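Local atomic coordinates of DUF2666 domain-containing protein (Pyrococcus furiosus, PDB entry 3V68), a protein that belongs to the DUF2666 family, whose function is not established, and probably binds double-stranded DNA. Residues 116-121 / 222-227; 191-196 / 227-232; 163-168 / 243-248. All coordinates share one frame; numbering follows the deposited sequence.

Interaction 1. Residues 116-121 / 222-227; sequences IEFPGG and VRYAAR
Two arginines of helix 219-231, Arg-223 and Arg-227, reach out to consecutive backbone carbonyls of the loop 116-121. Arg-223 NE donates to Glu-117 O at 2.7 Å, a nearly straight bond (169°) lying in the guanidinium plane, while NH2 adds a weak second one. Arg-227 grips Ile-116 O end-on with two nitrogens: NH1, 2.9 Å away, sits on a lone pair of that oxygen, and NH2 comes in tilted from the carbonyl plane. NH1 also donates to Arg-223 O one helical turn back, which helps fix the turn of the guanidinium.

Contacts with ring and guanidinium faces add to these bonds. Arg-223 CG lies over one face of the Phe-118 ring, 4.0 Å from its centroid, as a CH-pi contact. The edge of the same ring points at the face of Tyr-224 in an offset edge-to-face pair, the planes 62° apart. Phe-118 CE2 lies over one face of the Arg-227 guanidinium, and Pro-119 CD covers the centre of the Arg-223 guanidinium.

Asp-238 forms a salt bridge with Arg-227 NE, and Tyr-224 OH bonds to Val-175 O. Phe-118 also packs on Ile-178 of helix 160-181 and Ser-37 of helix 26-43, between these and helix 219-231.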
loop_
_atom_site.group_PDB
_atom_site.type_symbol
_atom_site.label_atom_id
_atom_site.label_comp_id
_atom_site.label_asym_id
_atom_site.label_seq_id
_atom_site.Cartn_x
_atom_site.Cartn_y
_atom_site.Cartn_z
ATOM N N ILE A 116 -0.043 3.135 9.588
ATOM C CA ILE A 116 0.029 2.974 8.139
ATOM C C ILE A 116 -0.470 1.584 7.747
ATOM O O ILE A 116 -1.393 1.444 6.937
ATOM C CB ILE A 116 1.485 3.184 7.634
ATOM C CG1 ILE A 116 1.998 4.601 7.963
ATOM C CG2 ILE A 116 1.599 2.869 6.143
ATOM C CD1 ILE A 116 1.078 5.748 7.512
ATOM N N GLU A 117 0.150 0.558 8.323
ATOM C CA GLU A 117 -0.364 -0.795 8.198
ATOM C C GLU A 117 -1.692 -0.887 8.937
ATOM O O GLU A 117 -1.910 -0.204 9.938
ATOM C CB GLU A 117 0.632 -1.812 8.760
ATOM C CG GLU A 117 1.917 -1.900 7.939
ATOM C CD GLU A 117 2.857 -2.995 8.410
ATOM O OE1 GLU A 117 3.211 -3.022 9.611
ATOM O OE2 GLU A 117 3.255 -3.829 7.574
ATOM N N PHE A 118 -2.582 -1.717 8.417
ATOM C CA PHE A 118 -3.834 -2.022 9.091
ATOM C C PHE A 118 -3.605 -3.015 10.226
ATOM O O PHE A 118 -2.543 -3.626 10.301
ATOM C CB PHE A 118 -4.843 -2.555 8.074
ATOM C CG PHE A 118 -5.359 -1.501 7.148
ATOM C CD1 PHE A 118 -6.538 -0.822 7.443
ATOM C CD2 PHE A 118 -4.659 -1.165 5.990
ATOM C CE1 PHE A 118 -7.022 0.178 6.592
ATOM C CE2 PHE A 118 -5.140 -0.167 5.138
ATOM C CZ PHE A 118 -6.317 0.499 5.444
ATOM N N PRO A 119 -4.591 -3.163 11.128
ATOM C CA PRO A 119 -4.436 -4.104 12.234
ATOM C C PRO A 119 -4.180 -5.524 11.748
ATOM O O PRO A 119 -4.603 -5.891 10.651
ATOM C CB PRO A 119 -5.799 -4.045 12.930
ATOM C CG PRO A 119 -6.316 -2.699 12.605
ATOM C CD PRO A 119 -5.883 -2.459 11.197
ATOM N N GLY A 120 -3.456 -6.301 12.546
ATOM C CA GLY A 120 -3.408 -7.753 12.348
ATOM C C GLY A 120 -2.140 -8.338 11.766
ATOM O O GLY A 120 -2.014 -9.562 11.672
ATOM N N GLY A 121 -1.198 -7.486 11.377
ATOM C CA GLY A 121 0.070 -7.956 10.830
ATOM C C GLY A 121 -0.066 -8.638 9.484
ATOM O O GLY A 121 -0.990 -8.345 8.718
ATOM N N VAL A 222 -8.591 5.370 11.971
ATOM C CA VAL A 222 -7.305 6.073 12.083
ATOM C C VAL A 222 -6.354 5.816 10.910
ATOM O O VAL A 222 -5.567 6.690 10.568
ATOM C CB VAL A 222 -6.584 5.840 13.440
ATOM C CG1 VAL A 222 -7.457 6.325 14.597
ATOM C CG2 VAL A 222 -6.167 4.377 13.608
ATOM N N ARG A 223 -6.435 4.632 10.297
ATOM C CA ARG A 223 -5.641 4.335 9.094
ATOM C C ARG A 223 -6.018 5.251 7.936
ATOM O O ARG A 223 -5.159 5.637 7.141
ATOM C CB ARG A 223 -5.792 2.873 8.650
ATOM C CG ARG A 223 -4.775 1.910 9.244
ATOM C CD ARG A 223 -5.081 1.628 10.705
ATOM N NE ARG A 223 -3.998 0.890 11.340
ATOM C CZ ARG A 223 -3.953 0.577 12.630
ATOM N NH1 ARG A 223 -4.936 0.931 13.452
ATOM N NH2 ARG A 223 -2.908 -0.094 13.099
ATOM N N TYR A 224 -7.300 5.593 7.848
ATOM C CA TYR A 224 -7.772 6.479 6.789
ATOM C C TYR A 224 -7.476 7.937 7.114
ATOM O O TYR A 224 -7.154 8.718 6.221
ATOM C CB TYR A 224 -9.253 6.222 6.492
ATOM C CG TYR A 224 -9.441 4.855 5.885
ATOM C CD1 TYR A 224 -9.222 4.650 4.526
ATOM C CD2 TYR A 224 -9.773 3.758 6.679
ATOM C CE1 TYR A 224 -9.360 3.383 3.961
ATOM C CE2 TYR A 224 -9.912 2.490 6.128
ATOM C CZ TYR A 224 -9.708 2.317 4.774
ATOM O OH TYR A 224 -9.843 1.064 4.242
ATOM N N ALA A 225 -7.543 8.288 8.396
ATOM C CA ALA A 225 -7.148 9.616 8.832
ATOM C C ALA A 225 -5.667 9.853 8.558
ATOM O O ALA A 225 -5.292 10.921 8.088
ATOM C CB ALA A 225 -7.477 9.824 10.302
ATOM N N ALA A 226 -4.827 8.848 8.830
ATOM C CA ALA A 226 -3.405 8.974 8.513
ATOM C C ALA A 226 -3.177 9.169 7.016
ATOM O O ALA A 226 -2.396 10.031 6.612
ATOM C CB ALA A 226 -2.623 7.774 9.028
ATOM N N ARG A 227 -3.870 8.381 6.198
ATOM C CA ARG A 227 -3.745 8.494 4.749
ATOM C C ARG A 227 -4.209 9.865 4.259
ATOM O O ARG A 227 -3.565 10.467 3.404
ATOM C CB ARG A 227 -4.513 7.373 4.058
ATOM C CG ARG A 227 -3.762 6.054 4.107
ATOM C CD ARG A 227 -4.665 4.868 3.820
ATOM N NE ARG A 227 -3.860 3.677 3.552
ATOM C CZ ARG A 227 -3.261 2.943 4.487
ATOM N NH1 ARG A 227 -3.379 3.253 5.777
ATOM N NH2 ARG A 227 -2.538 1.895 4.128
#

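Interaction 2. Residues 191-196 / 227-232; sequences EYFGGF and REMLSK
Phe-193 and Met-229 approach to 6.7 Å between CA atoms, and Phe-196 and Lys-232 to 6.5 Å, where a type I beta turn from Phe-193 to Phe-196, just after helix 186-192, lies against the C-terminal end of helix 219-231.

Phe-193 contributes the largest share of the buried surface. With CG anti to its own carbonyl carbon (chi1 -71°), the ring extends toward the helix and presents one face to the backbone of Met-229, whose N lies above the ring centre. CE1 touches Met-229 CB at 3.7 Å, and the two side chains run obliquely to each other. Nearer the ring's root, CD2 meets Glu-228 CG at 3.5 Å. The opposite face carries CD1 of Tyr-192 toward its rim, and the ring is therefore sandwiched between its own chain neighbour and the helix. An alanine in place of Phe-193 would probably open a gap between Tyr-192 and Met-229 and cost Glu-228 CG its contact with the ring, though not that with CB.

Lys-232 lies across the turn with its aliphatic chain. Its CD sits 3.4 Å from Phe-196 O, and CE is 3.5 Å from Phe-193 O. The ammonium NZ folds back to Glu-228 OE2 in a salt bridge of 3.2 Å, its hydrogen bond weak, which links two residues one helical turn apart beside Phe-193. Ser-231 OG donates to Glu-228 O at 2.7 Å, a side-chain to backbone bond three residues back along the chain.

Beyond the turn, Lys-232 shares backbone hydrogen bonding with Val-199. The contact is that of a type I beta turn following helix 186-192, in which the first residue, Phe-193, packs on helix 219-231 while the last, Phe-196, packs on helix 202-213.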
loop_
_atom_site.group_PDB
_atom_site.type_symbol
_atom_site.label_atom_id
_atom_site.label_comp_id
_atom_site.label_asym_id
_atom_site.label_seq_id
_atom_site.Cartn_x
_atom_site.Cartn_y
_atom_site.Cartn_z
ATOM N N GLU A 191 -13.345 15.804 5.190
ATOM C CA GLU A 191 -13.730 17.141 5.632
ATOM C C GLU A 191 -12.981 17.589 6.885
ATOM O O GLU A 191 -12.668 18.761 7.038
ATOM C CB GLU A 191 -15.244 17.239 5.792
ATOM C CG GLU A 191 -15.928 17.213 4.436
ATOM C CD GLU A 191 -17.431 17.162 4.502
ATOM O OE1 GLU A 191 -18.022 17.598 5.519
ATOM O OE2 GLU A 191 -18.031 16.700 3.504
ATOM N N TYR A 192 -12.656 16.636 7.754
ATOM C CA TYR A 192 -11.854 16.905 8.945
ATOM C C TYR A 192 -10.525 17.608 8.613
ATOM O O TYR A 192 -10.102 18.522 9.328
ATOM C CB TYR A 192 -11.604 15.583 9.674
ATOM C CG TYR A 192 -10.865 15.673 10.990
ATOM C CD1 TYR A 192 -9.503 15.394 11.059
ATOM C CD2 TYR A 192 -11.537 15.995 12.168
ATOM C CE1 TYR A 192 -8.817 15.452 12.263
ATOM C CE2 TYR A 192 -10.859 16.053 13.383
ATOM C CZ TYR A 192 -9.503 15.784 13.419
ATOM O OH TYR A 192 -8.824 15.839 14.608
ATOM N N PHE A 193 -9.885 17.187 7.521
ATOM C CA PHE A 193 -8.601 17.752 7.104
ATOM C C PHE A 193 -8.738 18.878 6.068
ATOM O O PHE A 193 -7.742 19.323 5.491
ATOM C CB PHE A 193 -7.688 16.638 6.575
ATOM C CG PHE A 193 -7.179 15.717 7.646
ATOM C CD1 PHE A 193 -6.098 16.095 8.438
ATOM C CD2 PHE A 193 -7.775 14.478 7.866
ATOM C CE1 PHE A 193 -5.617 15.248 9.438
ATOM C CE2 PHE A 193 -7.294 13.618 8.856
ATOM C CZ PHE A 193 -6.220 14.006 9.646
ATOM N N GLY A 194 -9.971 19.332 5.841
ATOM C CA GLY A 194 -10.267 20.302 4.782
ATOM C C GLY A 194 -9.620 21.675 4.878
ATOM O O GLY A 194 -9.603 22.419 3.892
ATOM N N GLY A 195 -9.085 22.008 6.052
ATOM C CA GLY A 195 -8.390 23.277 6.269
ATOM C C GLY A 195 -6.945 23.308 5.803
ATOM O O GLY A 195 -6.247 24.303 6.006
ATOM N N PHE A 196 -6.500 22.216 5.182
ATOM C CA PHE A 196 -5.133 22.078 4.670
ATOM C C PHE A 196 -5.120 21.693 3.195
ATOM O O PHE A 196 -5.948 20.898 2.739
ATOM C CB PHE A 196 -4.382 20.994 5.445
ATOM C CG PHE A 196 -4.182 21.308 6.900
ATOM C CD1 PHE A 196 -5.142 20.950 7.842
ATOM C CD2 PHE A 196 -3.021 21.943 7.333
ATOM C CE1 PHE A 196 -4.957 21.237 9.192
ATOM C CE2 PHE A 196 -2.829 22.231 8.679
ATOM C CZ PHE A 196 -3.799 21.870 9.611
ATOM N N ARG A 227 -3.870 8.381 6.198
ATOM C CA ARG A 227 -3.745 8.494 4.749
ATOM C C ARG A 227 -4.209 9.865 4.259
ATOM O O ARG A 227 -3.565 10.467 3.404
ATOM C CB ARG A 227 -4.513 7.373 4.058
ATOM C CG ARG A 227 -3.762 6.054 4.107
ATOM C CD ARG A 227 -4.665 4.868 3.820
ATOM N NE ARG A 227 -3.860 3.677 3.552
ATOM C CZ ARG A 227 -3.261 2.943 4.487
ATOM N NH1 ARG A 227 -3.379 3.253 5.777
ATOM N NH2 ARG A 227 -2.538 1.895 4.128
ATOM N N GLU A 228 -5.323 10.354 4.802
ATOM C CA GLU A 228 -5.825 11.671 4.421
ATOM C C GLU A 228 -4.846 12.779 4.799
ATOM O O GLU A 228 -4.585 13.680 3.996
ATOM C CB GLU A 228 -7.210 11.928 5.023
ATOM C CG GLU A 228 -7.863 13.248 4.576
ATOM C CD GLU A 228 -8.135 13.338 3.080
ATOM O OE1 GLU A 228 -8.177 12.298 2.392
ATOM O OE2 GLU A 228 -8.334 14.471 2.591
ATOM N N MET A 229 -4.294 12.703 6.012
ATOM C CA MET A 229 -3.305 13.681 6.474
ATOM C C MET A 229 -2.097 13.710 5.538
ATOM O O MET A 229 -1.658 14.778 5.101
ATOM C CB MET A 229 -2.872 13.376 7.912
ATOM C CG MET A 229 -1.845 14.351 8.487
ATOM S SD MET A 229 -0.132 13.923 8.114
ATOM C CE MET A 229 0.149 12.577 9.257
ATOM N N LEU A 230 -1.585 12.528 5.214
ATOM C CA LEU A 230 -0.454 12.397 4.291
ATOM C C LEU A 230 -0.754 12.912 2.882
ATOM O O LEU A 230 0.117 13.498 2.241
ATOM C CB LEU A 230 0.041 10.950 4.245
ATOM C CG LEU A 230 0.671 10.433 5.540
ATOM C CD1 LEU A 230 0.888 8.942 5.442
ATOM C CD2 LEU A 230 1.964 11.163 5.905
ATOM N N SER A 231 -1.989 12.727 2.417
ATOM C CA SER A 231 -2.376 13.187 1.079
ATOM C C SER A 231 -2.241 14.705 0.926
ATOM O O SER A 231 -1.978 15.202 -0.176
ATOM C CB SER A 231 -3.798 12.734 0.734
ATOM O OG SER A 231 -4.765 13.610 1.277
ATOM N N LYS A 232 -2.405 15.433 2.029
ATOM C CA LYS A 232 -2.309 16.895 2.003
ATOM C C LYS A 232 -0.875 17.366 1.770
ATOM O O LYS A 232 -0.646 18.511 1.381
ATOM C CB LYS A 232 -2.878 17.515 3.288
ATOM C CG LYS A 232 -4.346 17.206 3.560
ATOM C CD LYS A 232 -5.253 17.578 2.385
ATOM C CE LYS A 232 -6.720 17.389 2.737
ATOM N NZ LYS A 232 -7.586 17.380 1.515
#

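Interaction 3. Residues 163-168 / 243-248; sequences IARLLA and NLEKYL
Leu-244 and Arg-165 are the nearest pair of the two segments, their CA atoms 5.6 Å apart. The two short segments run nearly antiparallel, at 150° between their N-to-C directions, with 9.3 Å between axes.

The apolar part centres on Leu-244. Its CD1 touches Ala-164 CB at 4.0 Å and the backbone N of Arg-165 at 3.8 Å, and so reaches the surface of the facing helix itself. Lower on the same side chain, Leu-244 CB packs on Arg-165 CB, and the two side chains slide past each other in opposite directions. Arg-165 supplies aliphatic packing of its own: with CG anti to the backbone N (chi1 -170°) and the chain extended at chi2, CD comes to 3.7 Å from Glu-245 CA. Leu-248 CD1 lies at the edge of the Arg-165 guanidinium.

The polar part is indirect. The bend at chi3 turns the end of Arg-165 back, and NE pairs with Asp-162 of the same helix in a salt bridge. Arg-165 NH1 and Glu-245 OE1 stand 5.4 Å apart, and a water spans them, accepting from NH1 at 3.2 Å and donating to OE1 at 2.8 Å.

Around this pair, Leu-244 also packs on Val-100 of helix 91-110 and on Leu-161, while Leu-248 touches Leu-161 and Asp-162. The helices are therefore joined chiefly by aliphatic contact, with the opposite charges of Arg-165 and Glu-245 linked through one water at the exposed side; their attraction is likely to be modest, given that separation and the water between them.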
loop_
_atom_site.group_PDB
_atom_site.type_symbol
_atom_site.label_atom_id
_atom_site.label_comp_id
_atom_site.label_asym_id
_atom_site.label_seq_id
_atom_site.Cartn_x
_atom_site.Cartn_y
_atom_site.Cartn_z
ATOM N N ILE A 163 4.021 -8.456 -11.523
ATOM C CA ILE A 163 3.653 -8.998 -10.220
ATOM C C ILE A 163 3.479 -7.840 -9.237
ATOM O O ILE A 163 2.500 -7.796 -8.490
ATOM C CB ILE A 163 4.684 -10.031 -9.710
ATOM C CG1 ILE A 163 4.838 -11.169 -10.729
ATOM C CG2 ILE A 163 4.266 -10.580 -8.349
ATOM C CD1 ILE A 163 6.023 -12.072 -10.473
ATOM N N ALA A 164 4.412 -6.888 -9.273
ATOM C CA ALA A 164 4.296 -5.670 -8.469
ATOM C C ALA A 164 2.972 -4.955 -8.723
ATOM O O ALA A 164 2.319 -4.507 -7.780
ATOM C CB ALA A 164 5.459 -4.732 -8.743
ATOM N N ARG A 165 2.592 -4.844 -9.996
ATOM C CA ARG A 165 1.346 -4.177 -10.380
ATOM C C ARG A 165 0.129 -4.877 -9.783
ATOM O O ARG A 165 -0.758 -4.222 -9.228
ATOM C CB ARG A 165 1.200 -4.101 -11.904
ATOM C CG ARG A 165 0.058 -3.203 -12.359
ATOM C CD ARG A 165 -0.391 -3.494 -13.786
ATOM N NE ARG A 165 -0.585 -4.919 -14.041
ATOM C CZ ARG A 165 -1.649 -5.631 -13.669
ATOM N NH1 ARG A 165 -2.654 -5.071 -13.003
ATOM N NH2 ARG A 165 -1.702 -6.922 -13.962
ATOM N N LEU A 166 0.091 -6.203 -9.912
ATOM C CA LEU A 166 -1.021 -6.999 -9.399
ATOM C C LEU A 166 -1.114 -6.884 -7.884
ATOM O O LEU A 166 -2.207 -6.719 -7.335
ATOM C CB LEU A 166 -0.903 -8.469 -9.817
ATOM C CG LEU A 166 -2.148 -9.314 -9.516
ATOM C CD1 LEU A 166 -3.350 -8.849 -10.336
ATOM C CD2 LEU A 166 -1.867 -10.791 -9.753
ATOM N N LEU A 167 0.031 -6.969 -7.214
ATOM C CA LEU A 167 0.072 -6.811 -5.762
ATOM C C LEU A 167 -0.430 -5.429 -5.333
ATOM O O LEU A 167 -1.193 -5.313 -4.374
ATOM C CB LEU A 167 1.482 -7.063 -5.226
ATOM C CG LEU A 167 2.012 -8.498 -5.312
ATOM C CD1 LEU A 167 3.485 -8.509 -4.958
ATOM C CD2 LEU A 167 1.231 -9.435 -4.396
ATOM N N ALA A 168 -0.019 -4.391 -6.058
ATOM C CA ALA A 168 -0.487 -3.030 -5.792
ATOM C C ALA A 168 -1.996 -2.895 -6.006
ATOM O O ALA A 168 -2.681 -2.225 -5.224
ATOM C CB ALA A 168 0.279 -2.019 -6.652
ATOM N N ASN A 243 0.276 3.568 -12.083
ATOM C CA ASN A 243 1.604 3.986 -12.545
ATOM C C ASN A 243 2.356 2.834 -13.201
ATOM O O ASN A 243 3.000 3.005 -14.235
ATOM C CB ASN A 243 2.436 4.572 -11.401
ATOM C CG ASN A 243 1.908 5.907 -10.910
ATOM O OD1 ASN A 243 0.698 6.136 -10.870
ATOM N ND2 ASN A 243 2.819 6.791 -10.510
ATOM N N LEU A 244 2.246 1.652 -12.603
ATOM C CA LEU A 244 2.919 0.467 -13.109
ATOM C C LEU A 244 2.218 -0.062 -14.360
ATOM O O LEU A 244 2.873 -0.536 -15.286
ATOM C CB LEU A 244 3.022 -0.606 -12.016
ATOM C CG LEU A 244 3.841 -0.220 -10.775
ATOM C CD1 LEU A 244 3.680 -1.263 -9.664
ATOM C CD2 LEU A 244 5.319 -0.004 -11.119
ATOM N N GLU A 245 0.889 0.052 -14.374
ATOM C CA GLU A 245 0.060 -0.284 -15.530
ATOM C C GLU A 245 0.478 0.550 -16.740
ATOM O O GLU A 245 0.710 0.007 -17.823
ATOM C CB GLU A 245 -1.416 -0.035 -15.193
ATOM C CG GLU A 245 -2.434 -0.579 -16.198
ATOM C CD GLU A 245 -3.873 -0.287 -15.782
ATOM O OE1 GLU A 245 -4.140 -0.156 -14.562
ATOM O OE2 GLU A 245 -4.739 -0.192 -16.677
ATOM N N LYS A 246 0.595 1.862 -16.535
ATOM C CA LYS A 246 0.973 2.790 -17.606
ATOM C C LYS A 246 2.399 2.552 -18.107
ATOM O O LYS A 246 2.659 2.670 -19.308
ATOM C CB LYS A 246 0.774 4.249 -17.170
ATOM C CG LYS A 246 1.019 5.301 -18.265
ATOM C CD LYS A 246 0.037 5.182 -19.426
ATOM C CE LYS A 246 0.477 6.043 -20.601
ATOM N NZ LYS A 246 -0.455 5.931 -21.759
ATOM N N TYR A 247 3.315 2.212 -17.199
ATOM C CA TYR A 247 4.673 1.864 -17.612
ATOM C C TYR A 247 4.683 0.622 -18.506
ATOM O O TYR A 247 5.339 0.610 -19.550
ATOM C CB TYR A 247 5.635 1.662 -16.426
ATOM C CG TYR A 247 6.990 1.178 -16.902
ATOM C CD1 TYR A 247 7.992 2.082 -17.261
ATOM C CD2 TYR A 247 7.246 -0.183 -17.060
ATOM C CE1 TYR A 247 9.223 1.635 -17.733
ATOM C CE2 TYR A 247 8.468 -0.638 -17.531
ATOM C CZ TYR A 247 9.451 0.273 -17.868
ATOM O OH TYR A 247 10.662 -0.185 -18.338
ATOM N N LEU A 248 3.960 -0.417 -18.085
ATOM C CA LEU A 248 3.957 -1.704 -18.787
ATOM C C LEU A 248 3.259 -1.656 -20.148
ATOM O O LEU A 248 3.518 -2.504 -21.004
ATOM C CB LEU A 248 3.359 -2.809 -17.905
ATOM C CG LEU A 248 4.189 -3.209 -16.678
ATOM C CD1 LEU A 248 3.370 -4.050 -15.711
ATOM C CD2 LEU A 248 5.472 -3.931 -17.071
HETATM O O HOH W 1 -3.555 -2.058 -12.631
#

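In the fold
Interactions 1 and 2 share helix 219-231 and its residue Arg-227: their centres are 15 Å apart, and they touch where Ile-116 meets Leu-230 and Phe-193 meets Ala-225 O. Interaction 3 is separate, its centre about 23 Å from interaction 1 and 27 Å from interaction 2, and it lies across the centre of the chain from interaction 1. Along the chain interaction 2 is nested within the loop closed by interaction 3, whereas interaction 1 crosses both. Interaction 1 alone of the three brings together the first and second DUF2666 regions. Interaction 3 holds helix 241-248 on helix 160-181, which also borders interaction 1, while interactions 1 and 2 hold loops on helix 219-231.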